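Local coordinates for UPF0303 protein YBR137W (Saccharomyces cerevisiae, PDB 4CLC) that is a cytoplasmic protein of unknown function in the UPF0303 family, with the HbpS-like fold named after haem-degrading proteins, at residues D38-D41 with L42-I46; G79-L82 with D83-F86; W87-R90 with K91-T94; S149-Q153 with E154-L158. One frame throughout, in Å; residues are numbered along the deposited sequence.

Contact 1 of 4, residues D38-D41 with L42-I46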
loop_
_atom_site.group_PDB
_atom_site.type_symbol
_atom_site.label_atom_id
_atom_site.label_comp_id
_atom_site.label_asym_id
_atom_site.label_seq_id
_atom_site.Cartn_x
_atom_site.Cartn_y
_atom_site.Cartn_z
ATOM N N ASP D 38 8.946 -28.683 25.882
ATOM C CA ASP D 38 7.677 -29.286 25.508
ATOM C C ASP D 38 7.434 -29.100 24.023
ATOM O O ASP D 38 7.023 -30.024 23.327
ATOM C CB ASP D 38 6.538 -28.677 26.316
ATOM C CG ASP D 38 6.578 -29.102 27.758
ATOM O OD1 ASP D 38 7.237 -30.125 28.041
ATOM O OD2 ASP D 38 5.947 -28.444 28.606
ATOM N N ALA D 39 7.711 -27.900 23.537
ATOM C CA ALA D 39 7.566 -27.616 22.123
ATOM C C ALA D 39 8.425 -28.560 21.309
ATOM O O ALA D 39 7.954 -29.170 20.362
ATOM C CB ALA D 39 7.934 -26.167 21.823
ATOM N N PHE D 40 9.689 -28.685 21.684
ATOM C CA PHE D 40 10.617 -29.444 20.869
ATOM C C PHE D 40 10.295 -30.935 20.948
ATOM O O PHE D 40 10.376 -31.667 19.951
ATOM C CB PHE D 40 12.059 -29.182 21.302
ATOM C CG PHE D 40 13.070 -29.914 20.468
ATOM C CD1 PHE D 40 13.357 -29.488 19.180
ATOM C CD2 PHE D 40 13.714 -31.046 20.961
ATOM C CE1 PHE D 40 14.277 -30.155 18.399
ATOM C CE2 PHE D 40 14.625 -31.723 20.186
ATOM C CZ PHE D 40 14.918 -31.275 18.900
ATOM N N ASP D 41 9.939 -31.378 22.148
ATOM C CA ASP D 41 9.555 -32.755 22.331
ATOM C C ASP D 41 8.331 -33.026 21.475
ATOM O O ASP D 41 8.348 -33.943 20.647
ATOM C CB ASP D 41 9.303 -33.065 23.809
ATOM C CG ASP D 41 10.576 -33.006 24.632
ATOM O OD1 ASP D 41 11.663 -33.211 24.033
ATOM O OD2 ASP D 41 10.501 -32.755 25.861
ATOM N N LEU D 42 7.294 -32.205 21.632
ATOM C CA LEU D 42 6.060 -32.401 20.876
ATOM C C LEU D 42 6.287 -32.406 19.365
ATOM O O LEU D 42 5.732 -33.239 18.659
ATOM C CB LEU D 42 5.030 -31.335 21.226
ATOM C CG LEU D 42 3.831 -31.350 20.275
ATOM C CD1 LEU D 42 3.047 -32.632 20.471
ATOM C CD2 LEU D 42 2.954 -30.142 20.492
ATOM N N GLY D 43 7.108 -31.490 18.872
ATOM C CA GLY D 43 7.367 -31.410 17.451
ATOM C C GLY D 43 8.087 -32.622 16.879
ATOM O O GLY D 43 7.804 -33.038 15.750
ATOM N N THR D 44 9.035 -33.184 17.626
ATOM C CA THR D 44 9.809 -34.300 17.088
ATOM C C THR D 44 8.976 -35.567 17.206
ATOM O O THR D 44 9.021 -36.443 16.346
ATOM C CB THR D 44 11.199 -34.474 17.786
ATOM O OG1 THR D 44 11.052 -34.522 19.206
ATOM C CG2 THR D 44 12.111 -33.323 17.434
ATOM N N TYR D 45 8.179 -35.620 18.263
ATOM C CA TYR D 45 7.201 -36.675 18.447
ATOM C C TYR D 45 6.313 -36.834 17.207
ATOM O O TYR D 45 6.251 -37.905 16.589
ATOM C CB TYR D 45 6.358 -36.349 19.675
ATOM C CG TYR D 45 5.332 -37.390 20.047
ATOM C CD1 TYR D 45 5.720 -38.629 20.536
ATOM C CD2 TYR D 45 3.970 -37.117 19.956
ATOM C CE1 TYR D 45 4.783 -39.576 20.907
ATOM C CE2 TYR D 45 3.023 -38.058 20.327
ATOM C CZ TYR D 45 3.437 -39.288 20.804
ATOM O OH TYR D 45 2.507 -40.235 21.167
ATOM N N ILE D 46 5.653 -35.745 16.836
ATOM C CA ILE D 46 4.856 -35.692 15.624
ATOM C C ILE D 46 5.688 -35.992 14.396
ATOM O O ILE D 46 5.198 -36.592 13.438
ATOM C CB ILE D 46 4.203 -34.305 15.451
ATOM C CG1 ILE D 46 3.375 -33.954 16.681
ATOM C CG2 ILE D 46 3.366 -34.245 14.184
ATOM C CD1 ILE D 46 2.774 -32.617 16.580
#

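Contact 2 of 4, residues G79-L82 with D83-F86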
loop_
_atom_site.group_PDB
_atom_site.type_symbol
_atom_site.label_atom_id
_atom_site.label_comp_id
_atom_site.label_asym_id
_atom_site.label_seq_id
_atom_site.Cartn_x
_atom_site.Cartn_y
_atom_site.Cartn_z
ATOM N N GLY D 79 11.045 -33.308 -1.082
ATOM C CA GLY D 79 9.914 -32.877 -1.875
ATOM C C GLY D 79 8.906 -31.980 -1.178
ATOM O O GLY D 79 7.815 -31.771 -1.707
ATOM N N SER D 80 9.250 -31.453 -0.002
ATOM C CA SER D 80 8.468 -30.366 0.568
ATOM C C SER D 80 8.822 -29.113 -0.205
ATOM O O SER D 80 9.747 -29.121 -1.026
ATOM C CB SER D 80 8.761 -30.164 2.044
ATOM O OG SER D 80 10.061 -29.616 2.231
ATOM N N ALA D 81 8.100 -28.030 0.060
ATOM C CA ALA D 81 8.255 -26.825 -0.748
ATOM C C ALA D 81 7.714 -25.613 -0.030
ATOM O O ALA D 81 6.971 -25.737 0.930
ATOM C CB ALA D 81 7.568 -26.981 -2.090
ATOM N N LEU D 82 8.058 -24.440 -0.543
ATOM C CA LEU D 82 7.322 -23.233 -0.228
ATOM C C LEU D 82 5.888 -23.542 -0.656
ATOM O O LEU D 82 5.656 -24.451 -1.459
ATOM C CB LEU D 82 7.899 -22.043 -0.999
ATOM C CG LEU D 82 7.593 -20.578 -0.678
ATOM C CD1 LEU D 82 8.059 -20.183 0.721
ATOM C CD2 LEU D 82 8.268 -19.743 -1.724
ATOM N N ASP D 83 4.930 -22.815 -0.112
ATOM C CA ASP D 83 3.492 -23.149 -0.214
ATOM C C ASP D 83 3.131 -24.199 0.838
ATOM O O ASP D 83 2.024 -24.153 1.378
ATOM C CB ASP D 83 3.114 -23.626 -1.645
ATOM C CG ASP D 83 1.746 -24.251 -1.728
ATOM O OD1 ASP D 83 0.752 -23.505 -1.884
ATOM O OD2 ASP D 83 1.668 -25.499 -1.665
ATOM N N ASN D 84 4.098 -24.992 1.293
ATOM C CA ASN D 84 3.887 -25.640 2.570
ATOM C C ASN D 84 3.871 -24.570 3.639
ATOM O O ASN D 84 3.142 -24.660 4.617
ATOM C CB ASN D 84 4.955 -26.673 2.876
ATOM C CG ASN D 84 4.717 -27.978 2.166
ATOM O OD1 ASN D 84 5.526 -28.398 1.343
ATOM N ND2 ASN D 84 3.605 -28.634 2.483
ATOM N N ASP D 85 4.676 -23.536 3.427
ATOM C CA ASP D 85 4.766 -22.435 4.379
ATOM C C ASP D 85 3.524 -21.554 4.299
ATOM O O ASP D 85 2.953 -21.172 5.329
ATOM C CB ASP D 85 6.033 -21.614 4.134
ATOM C CG ASP D 85 7.298 -22.377 4.464
ATOM O OD1 ASP D 85 7.275 -23.291 5.321
ATOM O OD2 ASP D 85 8.331 -22.077 3.854
ATOM N N PHE D 86 3.108 -21.240 3.078
ATOM C CA PHE D 86 1.866 -20.521 2.874
ATOM C C PHE D 86 0.689 -21.254 3.536
ATOM O O PHE D 86 -0.092 -20.647 4.273
ATOM C CB PHE D 86 1.611 -20.333 1.385
ATOM C CG PHE D 86 2.472 -19.291 0.756
ATOM C CD1 PHE D 86 2.096 -17.949 0.790
ATOM C CD2 PHE D 86 3.665 -19.639 0.124
ATOM C CE1 PHE D 86 2.882 -16.967 0.218
ATOM C CE2 PHE D 86 4.464 -18.663 -0.463
ATOM C CZ PHE D 86 4.060 -17.316 -0.409
#

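Contact 3 of 4, residues W87-R90 with K91-T94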
loop_
_atom_site.group_PDB
_atom_site.type_symbol
_atom_site.label_atom_id
_atom_site.label_comp_id
_atom_site.label_asym_id
_atom_site.label_seq_id
_atom_site.Cartn_x
_atom_site.Cartn_y
_atom_site.Cartn_z
ATOM N N TRP D 87 0.587 -22.564 3.288
ATOM C CA TRP D 87 -0.510 -23.351 3.845
ATOM C C TRP D 87 -0.441 -23.325 5.350
ATOM O O TRP D 87 -1.463 -23.149 6.021
ATOM C CB TRP D 87 -0.498 -24.803 3.326
ATOM C CG TRP D 87 -1.249 -24.939 2.028
ATOM C CD1 TRP D 87 -0.723 -24.963 0.765
ATOM C CD2 TRP D 87 -2.659 -25.015 1.871
ATOM N NE1 TRP D 87 -1.720 -25.046 -0.167
ATOM C CE2 TRP D 87 -2.929 -25.085 0.491
ATOM C CE3 TRP D 87 -3.732 -25.034 2.764
ATOM C CZ2 TRP D 87 -4.222 -25.181 -0.018
ATOM C CZ3 TRP D 87 -5.016 -25.125 2.260
ATOM C CH2 TRP D 87 -5.250 -25.197 0.884
ATOM N N ILE D 88 0.766 -23.467 5.886
ATOM C CA ILE D 88 0.938 -23.419 7.326
ATOM C C ILE D 88 0.491 -22.070 7.885
ATOM O O ILE D 88 -0.201 -22.025 8.895
ATOM C CB ILE D 88 2.390 -23.709 7.724
ATOM C CG1 ILE D 88 2.658 -25.205 7.580
ATOM C CG2 ILE D 88 2.659 -23.277 9.177
ATOM C CD1 ILE D 88 3.987 -25.613 8.099
ATOM N N GLN D 89 0.859 -20.983 7.209
ATOM C CA GLN D 89 0.501 -19.653 7.683
ATOM C C GLN D 89 -0.986 -19.428 7.577
ATOM O O GLN D 89 -1.626 -18.958 8.516
ATOM C CB GLN D 89 1.245 -18.576 6.907
ATOM C CG GLN D 89 1.718 -17.436 7.797
ATOM C CD GLN D 89 2.711 -17.893 8.888
ATOM O OE1 GLN D 89 3.192 -19.041 8.894
ATOM N NE2 GLN D 89 3.030 -16.980 9.807
ATOM N N ARG D 90 -1.537 -19.808 6.431
ATOM C CA ARG D 90 -2.959 -19.668 6.193
ATOM C C ARG D 90 -3.828 -20.541 7.122
ATOM O O ARG D 90 -4.881 -20.083 7.596
ATOM C CB ARG D 90 -3.248 -19.958 4.734
ATOM C CG ARG D 90 -2.538 -19.020 3.804
ATOM C CD ARG D 90 -2.858 -19.296 2.369
ATOM N NE ARG D 90 -4.301 -19.292 2.145
ATOM C CZ ARG D 90 -5.009 -20.362 1.790
ATOM N NH1 ARG D 90 -4.417 -21.532 1.590
ATOM N NH2 ARG D 90 -6.313 -20.257 1.628
ATOM N N LYS D 91 -3.406 -21.771 7.413
ATOM C CA LYS D 91 -4.203 -22.590 8.321
ATOM C C LYS D 91 -4.159 -22.021 9.734
ATOM O O LYS D 91 -5.201 -21.828 10.373
ATOM C CB LYS D 91 -3.725 -24.039 8.332
ATOM C CG LYS D 91 -3.924 -24.773 7.030
ATOM C CD LYS D 91 -3.650 -26.250 7.192
ATOM C CE LYS D 91 -3.505 -26.944 5.846
ATOM N NZ LYS D 91 -3.161 -28.393 6.027
ATOM N N LYS D 92 -2.940 -21.757 10.201
ATOM C CA LYS D 92 -2.667 -21.224 11.535
ATOM C C LYS D 92 -3.455 -19.953 11.761
ATOM O O LYS D 92 -4.046 -19.758 12.821
ATOM C CB LYS D 92 -1.163 -20.955 11.705
ATOM C CG LYS D 92 -0.773 -20.408 13.054
ATOM C CD LYS D 92 0.720 -20.205 13.201
ATOM C CE LYS D 92 1.274 -19.292 12.158
ATOM N NZ LYS D 92 2.317 -20.016 11.390
ATOM N N LYS D 93 -3.471 -19.098 10.747
ATOM C CA LYS D 93 -4.139 -17.823 10.862
ATOM C C LYS D 93 -5.624 -18.035 11.154
ATOM O O LYS D 93 -6.154 -17.489 12.134
ATOM C CB LYS D 93 -3.937 -16.973 9.599
ATOM C CG LYS D 93 -4.290 -15.519 9.855
ATOM C CD LYS D 93 -3.879 -14.573 8.750
ATOM C CE LYS D 93 -4.104 -13.118 9.182
ATOM N NZ LYS D 93 -3.253 -12.135 8.437
ATOM N N THR D 94 -6.285 -18.842 10.322
ATOM C CA THR D 94 -7.684 -19.185 10.548
ATOM C C THR D 94 -7.894 -19.724 11.960
ATOM O O THR D 94 -8.688 -19.173 12.719
ATOM C CB THR D 94 -8.191 -20.235 9.555
ATOM O OG1 THR D 94 -8.139 -19.731 8.211
ATOM C CG2 THR D 94 -9.594 -20.606 9.899
#

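Contact 4 of 4, residues S149-Q153 with E154-L158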
loop_
_atom_site.group_PDB
_atom_site.type_symbol
_atom_site.label_atom_id
_atom_site.label_comp_id
_atom_site.label_asym_id
_atom_site.label_seq_id
_atom_site.Cartn_x
_atom_site.Cartn_y
_atom_site.Cartn_z
ATOM N N SER D 149 0.958 -29.891 7.416
ATOM C CA SER D 149 0.645 -29.644 6.024
ATOM C C SER D 149 1.314 -30.662 5.118
ATOM O O SER D 149 2.453 -31.022 5.343
ATOM C CB SER D 149 1.078 -28.233 5.621
ATOM O OG SER D 149 1.557 -28.207 4.283
ATOM N N GLY D 150 0.632 -31.047 4.046
ATOM C CA GLY D 150 1.173 -31.949 3.049
ATOM C C GLY D 150 0.516 -33.307 2.902
ATOM O O GLY D 150 0.779 -34.018 1.924
ATOM N N LEU D 151 -0.352 -33.669 3.838
ATOM C CA LEU D 151 -1.207 -34.846 3.657
ATOM C C LEU D 151 -2.562 -34.441 3.076
ATOM O O LEU D 151 -2.753 -33.303 2.656
ATOM C CB LEU D 151 -1.404 -35.584 4.985
ATOM C CG LEU D 151 -0.114 -36.000 5.693
ATOM C CD1 LEU D 151 -0.411 -36.545 7.066
ATOM C CD2 LEU D 151 0.621 -37.028 4.857
ATOM N N LYS D 152 -3.494 -35.380 3.035
ATOM C CA LYS D 152 -4.887 -35.055 2.792
ATOM C C LYS D 152 -5.358 -34.256 4.004
ATOM O O LYS D 152 -4.953 -34.542 5.134
ATOM C CB LYS D 152 -5.732 -36.323 2.600
ATOM C CG LYS D 152 -5.354 -37.191 1.398
ATOM C CD LYS D 152 -6.061 -38.558 1.483
ATOM C CE LYS D 152 -6.036 -39.309 0.140
ATOM N NZ LYS D 152 -4.775 -40.075 -0.142
ATOM N N GLN D 153 -6.204 -33.256 3.778
ATOM C CA GLN D 153 -6.563 -32.317 4.843
ATOM C C GLN D 153 -7.114 -33.018 6.088
ATOM O O GLN D 153 -6.870 -32.592 7.228
ATOM C CB GLN D 153 -7.561 -31.278 4.318
ATOM C CG GLN D 153 -9.020 -31.700 4.265
ATOM C CD GLN D 153 -9.990 -30.523 4.206
ATOM O OE1 GLN D 153 -9.974 -29.613 5.033
ATOM N NE2 GLN D 153 -10.780 -30.499 3.147
ATOM N N GLU D 154 -7.822 -34.118 5.868
ATOM C CA GLU D 154 -8.454 -34.841 6.962
ATOM C C GLU D 154 -7.376 -35.535 7.778
ATOM O O GLU D 154 -7.520 -35.738 8.985
ATOM C CB GLU D 154 -9.492 -35.836 6.426
ATOM C CG GLU D 154 -10.674 -35.189 5.703
ATOM C CD GLU D 154 -10.500 -35.078 4.195
ATOM O OE1 GLU D 154 -9.426 -35.441 3.665
ATOM O OE2 GLU D 154 -11.459 -34.617 3.529
ATOM N N GLU D 155 -6.290 -35.880 7.092
ATOM C CA GLU D 155 -5.130 -36.508 7.712
ATOM C C GLU D 155 -4.244 -35.484 8.426
ATOM O O GLU D 155 -3.873 -35.698 9.582
ATOM C CB GLU D 155 -4.323 -37.282 6.663
ATOM C CG GLU D 155 -5.038 -38.507 6.119
ATOM C CD GLU D 155 -4.450 -39.008 4.810
ATOM O OE1 GLU D 155 -3.782 -38.213 4.117
ATOM O OE2 GLU D 155 -4.664 -40.195 4.460
ATOM N N ASP D 156 -3.925 -34.370 7.756
ATOM C CA ASP D 156 -3.209 -33.266 8.406
ATOM C C ASP D 156 -3.902 -32.943 9.733
ATOM O O ASP D 156 -3.253 -32.754 10.764
ATOM C CB ASP D 156 -3.170 -32.018 7.514
ATOM C CG ASP D 156 -2.255 -32.174 6.305
ATOM O OD1 ASP D 156 -1.285 -32.953 6.409
ATOM O OD2 ASP D 156 -2.493 -31.504 5.263
ATOM N N HIS D 157 -5.232 -32.916 9.698
ATOM C CA HIS D 157 -6.019 -32.640 10.880
ATOM C C HIS D 157 -6.004 -33.794 11.881
ATOM O O HIS D 157 -5.882 -33.571 13.087
ATOM C CB HIS D 157 -7.463 -32.327 10.506
ATOM C CG HIS D 157 -8.364 -32.226 11.696
ATOM N ND1 HIS D 157 -8.412 -31.104 12.496
ATOM C CD2 HIS D 157 -9.209 -33.118 12.254
ATOM C CE1 HIS D 157 -9.264 -31.303 13.483
ATOM N NE2 HIS D 157 -9.765 -32.518 13.361
ATOM N N LEU D 158 -6.164 -35.025 11.386
ATOM C CA LEU D 158 -6.264 -36.185 12.269
ATOM C C LEU D 158 -4.937 -36.405 12.963
ATOM O O LEU D 158 -4.885 -36.507 14.198
ATOM C CB LEU D 158 -6.673 -37.418 11.513
#

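Contact 1 of 4, residues D38-D41 with L42-I46
Thr44 sits one helical turn beyond Phe40 on helix 36-53, an alpha helix packed against the central sheet of this HbpS-like fold, and lays its methyl over the phenylalanine ring. CG2 of Thr44 stands 3.8 Å above the ring plane of Phe40, displaced toward the rim on the CZ side, a CH-pi contact 20° off the ring normal. Swinging away from its own backbone N (chi1 -178°) puts the Phe40 ring where the Thr44 methyl, one turn on, can come over its face. The tight side of the helix is built otherwise: Leu42, Ala39 and Ile46 are buried, Leu42 against Leu164 and Phe167 of helix 153-168 and Ile46 against strands 60-64 and 144-149. Here Leu42 N donates to Asp38 O at 2.8 Å, and Gly43 N to Ala39 O at 2.9 Å. The looser flank carries Asp41, partly exposed, whose OD1 turns back to Gln37. Its carbonyl O takes Tyr45 N at 2.9 Å, while the Tyr45 ring packs edge-to-face with Phe167. The Phe40-Thr44 face is covered in part by another chain of the assembly. With a valine in place of Thr44, the carbonyls of Phe40 and Asp41 would probably lose the hydroxyl that lies close to both. That hydroxyl, OG1 of Thr44, lies 3.0 Å from Phe40 O and 3.1 Å from Asp41 O, and its single proton can serve either.

Contact 2 of 4, residues G79-L82 with D83-F86
Leu82 and Asn84 carry this contact, a type II beta turn running from Ala81 to Asn84 that leads the chain into helix 84-98. Asn84 is joined twice to Ala81. Asn84 N donates to Ala81 O at 3.0 Å from above the carbonyl plane, and the side chain answers: its OD1 receives Ala81 N at 2.9 Å, this time in the plane of the amide carbonyl. Keeping CG beside its own backbone N (chi1 -80°) turns the amide back over the turn, while its ND2 reaches Ser149 OG at the end of strand 144-149. Cut back to an alanine, this position is likely to leave Ala81 N without its acceptor and Ser149 OG without its amide partner, loosening the link from the turn to strand 144-149. Asp83 holds the third turn position with a positive phi of 82°. Although it occupies the N-cap, its carboxylate makes no capping bond; OD1 instead pairs with a basic side chain of another protein chain. The branch of Leu82 lies between Asp85 and Phe86. CD1 of Leu82 is 3.7 Å from Asp85 OD2, while the other oxygen of that carboxylate, OD1, is held by Arg73. Toward Phe86, Leu82 CG comes up to the ring's edge, 3.7 Å from CE2.

Contact 3 of 4, residues W87-R90 with K91-T94
Lys92 NZ donates to Gln89 OE1 at 2.8 Å, a side-chain bond between neighbouring turns of helix 84-98, an alpha helix lying on the sheet. The ammonium stands well above the amide plane, 58° out of it, so it does not follow a lone pair. The two chains run side by side, and a bend in Lys92 at chi3 (58°) folds the amine back toward the glutamine. Beneath them run the i to i+4 backbone bonds: Lys91 N to Trp87 O at 2.8 Å, Lys92 N to Ile88 O at 3.0 Å, Lys93 N to Gln89 O at 2.9 Å, with a weak one from Thr94 N to Arg90 O. The remaining polar ends look past the helix: Lys91 NZ bonds the carbonyls of Gly129 and Ile148, Arg90 NH2 that of Ser122, Thr94 OG1 that of Ala126, and Lys93 NZ pairs with Glu124. Outward from these bonds comes the packing. Ile88 is buried against strands 60-64 and 144-149, and its CG2 comes within 4.0 Å of Lys92 NZ. Arg90 NH1 lies over one face of the Trp87 indole, toward the rim, and the extended chain of Lys91 passes the same ring system, CE standing 3.6 Å from Trp87 CE3.

Contact 4 of 4, residues S149-Q153 with E154-L158
Lys152 and Asp156 mark the first turn of helix 153-168: Asp156 N points nearly straight at Lys152 O, 2.8 Å away, and Glu155 N adds a weak second bond to that carbonyl. One residue on, His157 N donates to Gln153 O at 3.0 Å. Before the helix the chain is irregular; it leaves strand 144-149 through Gly150 at a positive phi of 115°, and Lys152 is extended as the N-cap residue. The side chains of the first turn reach back to the amides of this incoming segment. Lys152 N bonds Glu155 OE1 at 3.0 Å, on the anti side of the carboxylate. That is one half of a capping box, the third helical residue holding the N-cap amide; the other half is missing, since lysine offers no side-chain acceptor. Asp156 works one residue further back: its OD1 takes Leu151 N at 2.8 Å on the syn side, and OD2 adds a weak bond from Gly150 N. Carboxylates gathered at a helix N-terminus would probably be stabilised as anions by the helix end. The lysine chain runs beside Glu155, with Lys152 CD 3.7 Å from Glu155 OE2. The charged atoms do not meet, Lys152 NZ staying 4.6 Å from Glu155 OE2. Gln153 leans on Glu154 through CG, 3.7 Å from Glu154 CD, while its OE1 accepts from Gly129 N.

Overall arrangement
The four contacts frame one five-stranded sheet. Contact 1, on helix 36-53, packs against one face; contacts 2 and 3, successive along helix 84-98, belong to the other. Contact 4 starts helix 153-168, which packs beside helix 36-53. Contact 3 is the most buried, yet rich in lysine and arginine paired with carbonyls and carboxylates; contacts 1 and 4 are partly buried. Contact 2 lies at the surface and meets two other chains; contacts 1 and 3 also meet a neighbouring chain, contact 4 none. Contact 4 touches contact 2, where Asn84 ND2 probably bonds Ser149 OG, and contact 3, through a long, weak Lys91-Asp156 ion pair and Ile88 packing on Ser149.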